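Local coordinates for protein predicted metal-dependent phosphohydrolase (Magnetospirillum magnetotacticum MS-1, PDB 3KH1) that probably removes the phosphate from 5'-deoxynucleotides as a metal-dependent phosphohydrolase of the HD-domain family, at residues 15-19 against 106-111; 50-54 against 65-69. All coordinates share one frame; numbering follows the deposited sequence.

Contact 1 (15-19 against 106-111); sequences SFVVE and RLFGLL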
ATOM      1  N   SER A  15       4.988  -1.965  17.422  1.00 14.15           N
ATOM      2  CA  SER A  15       3.905  -1.123  17.909  1.00 14.91           C
ATOM      3  C   SER A  15       3.425  -0.143  16.811  1.00 15.01           C
ATOM      4  O   SER A  15       2.220   0.074  16.650  1.00 15.05           O
ATOM      5  CB  SER A  15       4.312  -0.397  19.170  1.00 16.10           C
ATOM      6  OG  SER A  15       5.103   0.769  18.942  1.00 18.28           O
ATOM      7  N   PHE A  16       4.365   0.357  16.000  1.00 14.05           N
ATOM      8  CA  PHE A  16       4.023   1.217  14.878  1.00 14.17           C
ATOM      9  C   PHE A  16       3.297   0.427  13.791  1.00 13.19           C
ATOM     10  O   PHE A  16       2.262   0.865  13.295  1.00 12.66           O
ATOM     11  CB  PHE A  16       5.294   1.861  14.325  1.00 13.53           C
ATOM     12  CG  PHE A  16       5.054   2.875  13.234  1.00 12.84           C
ATOM     13  CD1 PHE A  16       4.673   4.163  13.526  1.00 13.93           C
ATOM     14  CD2 PHE A  16       5.265   2.528  11.920  1.00 13.04           C
ATOM     15  CE1 PHE A  16       4.487   5.087  12.535  1.00 13.68           C
ATOM     16  CE2 PHE A  16       5.055   3.474  10.912  1.00 13.20           C
ATOM     17  CZ  PHE A  16       4.699   4.752  11.249  1.00 13.10           C
ATOM     18  N   VAL A  17       3.816  -0.762  13.455  1.00 12.19           N
ATOM     19  CA  VAL A  17       3.198  -1.660  12.478  1.00 11.97           C
ATOM     20  C   VAL A  17       1.737  -1.918  12.837  1.00 12.04           C
ATOM     21  O   VAL A  17       0.840  -1.879  11.948  1.00 12.61           O
ATOM     22  CB  VAL A  17       4.001  -2.945  12.249  1.00 12.36           C
ATOM     23  CG1 VAL A  17       3.215  -3.940  11.362  1.00 12.37           C
ATOM     24  CG2 VAL A  17       5.408  -2.631  11.622  1.00 12.50           C
ATOM     25  N   VAL A  18       1.473  -2.216  14.101  1.00 12.81           N
ATOM     26  CA  VAL A  18       0.113  -2.484  14.540  1.00 14.16           C
ATOM     27  C   VAL A  18      -0.772  -1.230  14.479  1.00 13.77           C
ATOM     28  O   VAL A  18      -1.929  -1.289  14.046  1.00 13.86           O
ATOM     29  CB  VAL A  18       0.119  -3.150  15.948  1.00 14.57           C
ATOM     30  CG1 VAL A  18      -1.289  -3.192  16.559  1.00 17.19           C
ATOM     31  CG2 VAL A  18       0.777  -4.564  15.830  1.00 16.85           C
ATOM     32  N   GLU A  19      -0.246  -0.103  14.956  1.00 13.13           N
ATOM     33  CA  GLU A  19      -0.992   1.154  15.013  1.00 13.95           C
ATOM     34  C   GLU A  19      -1.478   1.616  13.639  1.00 13.24           C
ATOM     35  O   GLU A  19      -2.614   2.066  13.486  1.00 13.73           O
ATOM     36  CB  GLU A  19      -0.136   2.230  15.631  1.00 15.02           C
ATOM     37  CG  GLU A  19      -0.871   3.583  15.783  1.00 17.70           C
ATOM     38  CD  GLU A  19      -2.003   3.644  16.835  1.00 19.70           C
ATOM     39  OE1 GLU A  19      -2.226   2.688  17.608  1.00 24.05           O
ATOM     40  OE2 GLU A  19      -2.658   4.712  16.941  1.00 21.68           O
ATOM     41  N   ARG A 106       3.115  11.929  17.506  1.00 21.41           N
ATOM     42  CA  ARG A 106       2.596  10.787  18.228  1.00 21.72           C
ATOM     43  C   ARG A 106       2.860   9.500  17.474  1.00 20.41           C
ATOM     44  O   ARG A 106       3.288   8.495  18.052  1.00 21.18           O
ATOM     45  CB  ARG A 106       1.094  10.908  18.474  1.00 22.16           C
ATOM     46  CG  ARG A 106       0.557   9.774  19.342  1.00 22.55           C
ATOM     47  CD  ARG A 106      -0.942   9.812  19.462  1.00 23.45           C
ATOM     48  NE  ARG A 106      -1.635   9.252  18.292  1.00 22.53           N
ATOM     49  CZ  ARG A 106      -1.821   7.945  18.044  1.00 22.58           C
ATOM     50  NH1 ARG A 106      -1.352   6.995  18.855  1.00 24.88           N
ATOM     51  NH2 ARG A 106      -2.544   7.582  17.013  1.00 22.22           N
ATOM     52  N   LEU A 107       2.576   9.517  16.166  1.00 17.81           N
ATOM     53  CA  LEU A 107       2.621   8.304  15.371  1.00 16.39           C
ATOM     54  C   LEU A 107       4.047   7.894  15.065  1.00 15.92           C
ATOM     55  O   LEU A 107       4.430   6.755  15.371  1.00 16.16           O
ATOM     56  CB  LEU A 107       1.787   8.475  14.093  1.00 16.00           C
ATOM     57  CG  LEU A 107       0.256   8.432  14.386  1.00 15.96           C
ATOM     58  CD1 LEU A 107      -0.521   9.167  13.329  1.00 18.44           C
ATOM     59  CD2 LEU A 107      -0.179   6.974  14.596  1.00 18.13           C
ATOM     60  N   PHE A 108       4.828   8.759  14.414  1.00 16.32           N
ATOM     61  CA  PHE A 108       6.242   8.430  14.178  1.00 17.24           C
ATOM     62  C   PHE A 108       6.991   8.253  15.506  1.00 17.77           C
ATOM     63  O   PHE A 108       7.944   7.485  15.561  1.00 18.13           O
ATOM     64  CB  PHE A 108       6.927   9.456  13.250  1.00 17.85           C
ATOM     65  CG  PHE A 108       6.293   9.509  11.867  1.00 16.77           C
ATOM     66  CD1 PHE A 108       6.224   8.377  11.062  1.00 15.83           C
ATOM     67  CD2 PHE A 108       5.722  10.671  11.375  1.00 17.49           C
ATOM     68  CE1 PHE A 108       5.622   8.410   9.814  1.00 15.40           C
ATOM     69  CE2 PHE A 108       5.118  10.680  10.107  1.00 17.55           C
ATOM     70  CZ  PHE A 108       5.081   9.574   9.364  1.00 14.50           C
ATOM     71  N   GLY A 109       6.506   8.886  16.576  1.00 18.16           N
ATOM     72  CA  GLY A 109       7.145   8.782  17.881  1.00 18.89           C
ATOM     73  C   GLY A 109       7.041   7.385  18.463  1.00 18.90           C
ATOM     74  O   GLY A 109       7.740   7.083  19.423  1.00 20.76           O
ATOM     75  N   LEU A 110       6.157   6.533  17.936  1.00 18.98           N
ATOM     76  CA  LEU A 110       6.127   5.115  18.324  1.00 17.42           C
ATOM     77  C   LEU A 110       7.404   4.365  17.892  1.00 17.55           C
ATOM     78  O   LEU A 110       7.788   3.370  18.489  1.00 18.41           O
ATOM     79  CB  LEU A 110       4.898   4.420  17.740  1.00 18.59           C
ATOM     80  CG  LEU A 110       3.526   4.875  18.282  1.00 20.21           C
ATOM     81  CD1 LEU A 110       2.398   4.221  17.471  1.00 19.47           C
ATOM     82  CD2 LEU A 110       3.382   4.590  19.796  1.00 23.08           C
ATOM     83  N   LEU A 111       8.018   4.812  16.807  1.00 17.45           N
ATOM     84  CA  LEU A 111       9.201   4.142  16.271  1.00 16.98           C
ATOM     85  C   LEU A 111      10.412   4.383  17.168  1.00 17.97           C
ATOM     86  O   LEU A 111      10.423   5.334  17.957  1.00 18.57           O
ATOM     87  CB  LEU A 111       9.496   4.650  14.854  1.00 16.97           C
ATOM     88  CG  LEU A 111       8.489   4.210  13.790  1.00 14.40           C
ATOM     89  CD1 LEU A 111       8.606   5.129  12.565  1.00 16.62           C
ATOM     90  CD2 LEU A 111       8.686   2.721  13.470  1.00 14.37           C
TER
HETATM   91  O   HOH W   1       6.852   2.634  20.970  1.00 46.69           O
HETATM   92  O   HOH W   2      -2.121   4.327  19.843  1.00 41.51           O
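F16 reaches from helix 8-19 against the last residues of helix 96-108 and the type I turn from F108 to L111, and most of its atoms meet the facing segment. Its CB lies 3.6 Å from L111 CD2, a methyl that also touches the ring atom CG. Over one face of the ring stands L111 CG, 4.0 Å from the F16 ring centroid in a CH-pi contact displaced toward the rim. Farther out, CD1 and CE1 turn their edge to a backbone carbonyl, with F16 CD1 3.2 Å from L107 O; the same oxygen also accepts the amide of L110. CZ, at the end, meets F108 CD1 obliquely at 3.9 Å. The ring gets there because CG is anti to the backbone N (chi1 -175°), which carries it out toward the turn.

One helical turn on, E19 lays its CB and CG against L110 CD1, and its OE2 takes both terminal nitrogens of R106. The bond from R106 NH2 to E19 OE2 is 2.9 Å and fairly straight; that from R106 NH1 is longer and more bent. Both arrive from the same face of a carboxylate turned 80° to the guanidinium, so this is no flat two-oxygen pairing. K22 also bridges to OE2, while D81 holds R106 NE. At the other end, a water joins S15 OG to L110 O, and S15 OG also hydrogen-bonds A12 O of its own helix.

Leucine and phenylalanine thus suit the buried middle, where F16 and L111 also pack on L54 of the second subunit. At the more exposed margin E19 and R106 tie the N-terminal helix to helix 96-108, their charges probably balanced further by K22 and D81.

Contact 2 (50-54 against 65-69); sequences TMAFL and IGRVA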
ATOM      1  N   THR A  50       2.417   1.669  -6.103  1.00  8.47           N
ATOM      2  CA  THR A  50       2.523   0.758  -7.219  1.00  9.23           C
ATOM      3  C   THR A  50       2.744   1.542  -8.535  1.00  9.82           C
ATOM      4  O   THR A  50       3.583   1.173  -9.361  1.00  9.99           O
ATOM      5  CB  THR A  50       1.247  -0.119  -7.299  1.00  8.84           C
ATOM      6  OG1 THR A  50       1.074  -0.805  -6.057  1.00  9.17           O
ATOM      7  CG2 THR A  50       1.326  -1.143  -8.410  1.00 10.66           C
HETATM    8  N   MSE A  51       2.036   2.656  -8.684  1.00  9.62           N
HETATM    9  CA  MSE A  51       2.243   3.538  -9.841  1.00  9.84           C
HETATM   10  C   MSE A  51       3.680   4.060  -9.923  1.00 10.19           C
HETATM   11  O   MSE A  51       4.201   4.229 -11.013  1.00 11.08           O
HETATM   12  CB  MSE A  51       1.306   4.748  -9.790  1.00 10.06           C
HETATM   13  CG  MSE A  51      -0.145   4.416 -10.080  1.00 10.39           C
HETATM   14 SE   MSE A  51      -1.398   5.813  -9.657  0.75  7.85          SE
HETATM   15  CE  MSE A  51      -0.861   7.160 -11.004  1.00 13.18           C
ATOM     16  N   ALA A  52       4.325   4.349  -8.791  1.00  9.85           N
ATOM     17  CA  ALA A  52       5.719   4.800  -8.800  1.00  9.78           C
ATOM     18  C   ALA A  52       6.600   3.799  -9.548  1.00 10.98           C
ATOM     19  O   ALA A  52       7.411   4.190 -10.355  1.00 11.78           O
ATOM     20  CB  ALA A  52       6.217   5.052  -7.357  1.00 10.41           C
ATOM     21  N   PHE A  53       6.452   2.519  -9.230  1.00 10.27           N
ATOM     22  CA  PHE A  53       7.242   1.510  -9.886  1.00 10.05           C
ATOM     23  C   PHE A  53       6.848   1.362 -11.348  1.00 10.25           C
ATOM     24  O   PHE A  53       7.690   1.281 -12.221  1.00 12.48           O
ATOM     25  CB  PHE A  53       7.120   0.170  -9.142  1.00 10.63           C
ATOM     26  CG  PHE A  53       7.850   0.138  -7.847  1.00 10.13           C
ATOM     27  CD1 PHE A  53       9.242   0.197  -7.813  1.00 10.58           C
ATOM     28  CD2 PHE A  53       7.155   0.048  -6.669  1.00 10.49           C
ATOM     29  CE1 PHE A  53       9.901   0.165  -6.609  1.00 11.35           C
ATOM     30  CE2 PHE A  53       7.810  -0.021  -5.427  1.00 10.30           C
ATOM     31  CZ  PHE A  53       9.181   0.058  -5.380  1.00 10.60           C
ATOM     32  N   LEU A  54       5.559   1.332 -11.641  1.00 11.09           N
ATOM     33  CA  LEU A  54       5.083   1.139 -13.010  1.00 10.92           C
ATOM     34  C   LEU A  54       5.472   2.279 -13.948  1.00 11.15           C
ATOM     35  O   LEU A  54       5.753   2.051 -15.114  1.00 13.14           O
ATOM     36  CB  LEU A  54       3.563   1.001 -13.027  1.00 10.89           C
ATOM     37  CG  LEU A  54       2.939  -0.231 -12.402  1.00 11.96           C
ATOM     38  CD1 LEU A  54       1.423  -0.059 -12.155  1.00 12.36           C
ATOM     39  CD2 LEU A  54       3.212  -1.515 -13.201  1.00 13.87           C
ATOM     40  N   ILE A  65      13.468   5.511  -7.096  1.00 11.33           N
ATOM     41  CA  ILE A  65      12.091   5.053  -7.152  0.60 11.02           C
ATOM     42  C   ILE A  65      11.672   4.282  -5.885  1.00 11.50           C
ATOM     43  O   ILE A  65      10.551   4.405  -5.446  1.00 10.70           O
ATOM     44  CB  ILE A  65      11.836   4.234  -8.443  0.60 10.97           C
ATOM     45  CG1 ILE A  65      11.920   5.152  -9.686  0.60 11.79           C
ATOM     46  CG2 ILE A  65      10.537   3.404  -8.354  0.60 10.54           C
ATOM     47  CD1 ILE A  65      10.770   6.150  -9.817  0.60 10.99           C
ATOM     48  N   GLY A  66      12.551   3.483  -5.302  1.00 11.70           N
ATOM     49  CA  GLY A  66      12.228   2.785  -4.073  1.00 11.32           C
ATOM     50  C   GLY A  66      11.969   3.737  -2.919  1.00 11.92           C
ATOM     51  O   GLY A  66      11.121   3.494  -2.060  1.00 11.38           O
ATOM     52  N   ARG A  67      12.715   4.840  -2.909  1.00 10.89           N
ATOM     53  CA  ARG A  67      12.522   5.867  -1.917  1.00 11.62           C
ATOM     54  C   ARG A  67      11.217   6.624  -2.129  1.00 11.27           C
ATOM     55  O   ARG A  67      10.514   6.917  -1.155  1.00 11.59           O
ATOM     56  CB  ARG A  67      13.730   6.793  -1.893  1.00 11.77           C
ATOM     57  CG  ARG A  67      13.706   7.836  -0.799  1.00 12.54           C
ATOM     58  CD  ARG A  67      15.081   8.500  -0.616  1.00 12.89           C
ATOM     59  NE  ARG A  67      15.145   9.385   0.538  1.00 14.60           N
ATOM     60  CZ  ARG A  67      14.652  10.611   0.539  1.00 16.59           C
ATOM     61  NH1 ARG A  67      14.053  11.098  -0.557  1.00 16.23           N
ATOM     62  NH2 ARG A  67      14.756  11.325   1.638  1.00 15.46           N
ATOM     63  N   VAL A  68      10.890   6.912  -3.376  1.00 10.09           N
ATOM     64  CA  VAL A  68       9.564   7.456  -3.711  1.00 10.90           C
ATOM     65  C   VAL A  68       8.460   6.527  -3.201  1.00 10.00           C
ATOM     66  O   VAL A  68       7.476   6.984  -2.589  1.00  9.90           O
ATOM     67  CB  VAL A  68       9.430   7.712  -5.230  1.00 11.62           C
ATOM     68  CG1 VAL A  68       7.967   7.999  -5.622  1.00 12.47           C
ATOM     69  CG2 VAL A  68      10.357   8.894  -5.633  1.00 12.88           C
ATOM     70  N   ALA A  69       8.622   5.214  -3.422  1.00  9.40           N
ATOM     71  CA  ALA A  69       7.639   4.244  -2.975  1.00 10.39           C
ATOM     72  C   ALA A  69       7.490   4.325  -1.468  1.00  9.81           C
ATOM     73  O   ALA A  69       6.370   4.357  -0.958  1.00  9.63           O
ATOM     74  CB  ALA A  69       7.987   2.821  -3.428  1.00 10.92           C
TER
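The flat group here is the ring of F53, and the facing helix meets it from three points, each oblique to the ring plane. I65 CG2 lies along the CD1-CE1 side, 3.5 Å from F53 CD1. A69 CB takes the other flank, 3.5 Å from F53 CE2 and almost as near CZ. Between them G66 offers its backbone, with G66 CA 4.3 Å from F53 CZ. The ring leans toward this row because its CG is anti to the carbonyl carbon (chi1 -73°), which brings the far end nearer than the first bond of the side chain would suggest. I65 was modelled in two conformers, so its exact spacing is less certain than that of A69.

These residues belong to helices 41-54 and 65-74, neighbours in the mainly helical HD domain. A short connection without helix or strand joins them, and they run back antiparallel: their local axes make 165° and come within 8.9 Å. Small residues suit this approach. A52 and A69 have the nearest CA atoms of the pair, 6.2 Å apart, and A52 CB points at the other helix, meeting V68 CG1 at 3.8 Å. The large ring of F53 fills the space beside these small side chains. An alanine in place of F53 would probably leave I65 CG2 and A69 CB without their common partner and open a gap between the helices.

No hydrogen bond crosses this apolar seam. Helix 132-151 packs against it through L140 on A52 and F136 on I65, and R70 of the second subunit packs on F53.

Along the chain, contact 2 is nested inside the loop closed by contact 1: helix 8-19 comes first, then the neighbouring helices 41-54 and 65-74, then the end of helix 96-108. Within one subunit the two contacts do not touch; their centres are 23 Å apart and their nearest atoms about 12 Å. Contact 2 is a buried pairing closer to the middle of the chain, whereas contact 1 fastens the N-terminal helix farther out. The dimer brings them together: residues of contact 1 in one subunit pack on helix 41-54 of the other, V17 meeting M51 there. Contact 1 of one subunit thus lies against the helix that carries half of contact 2 in its partner.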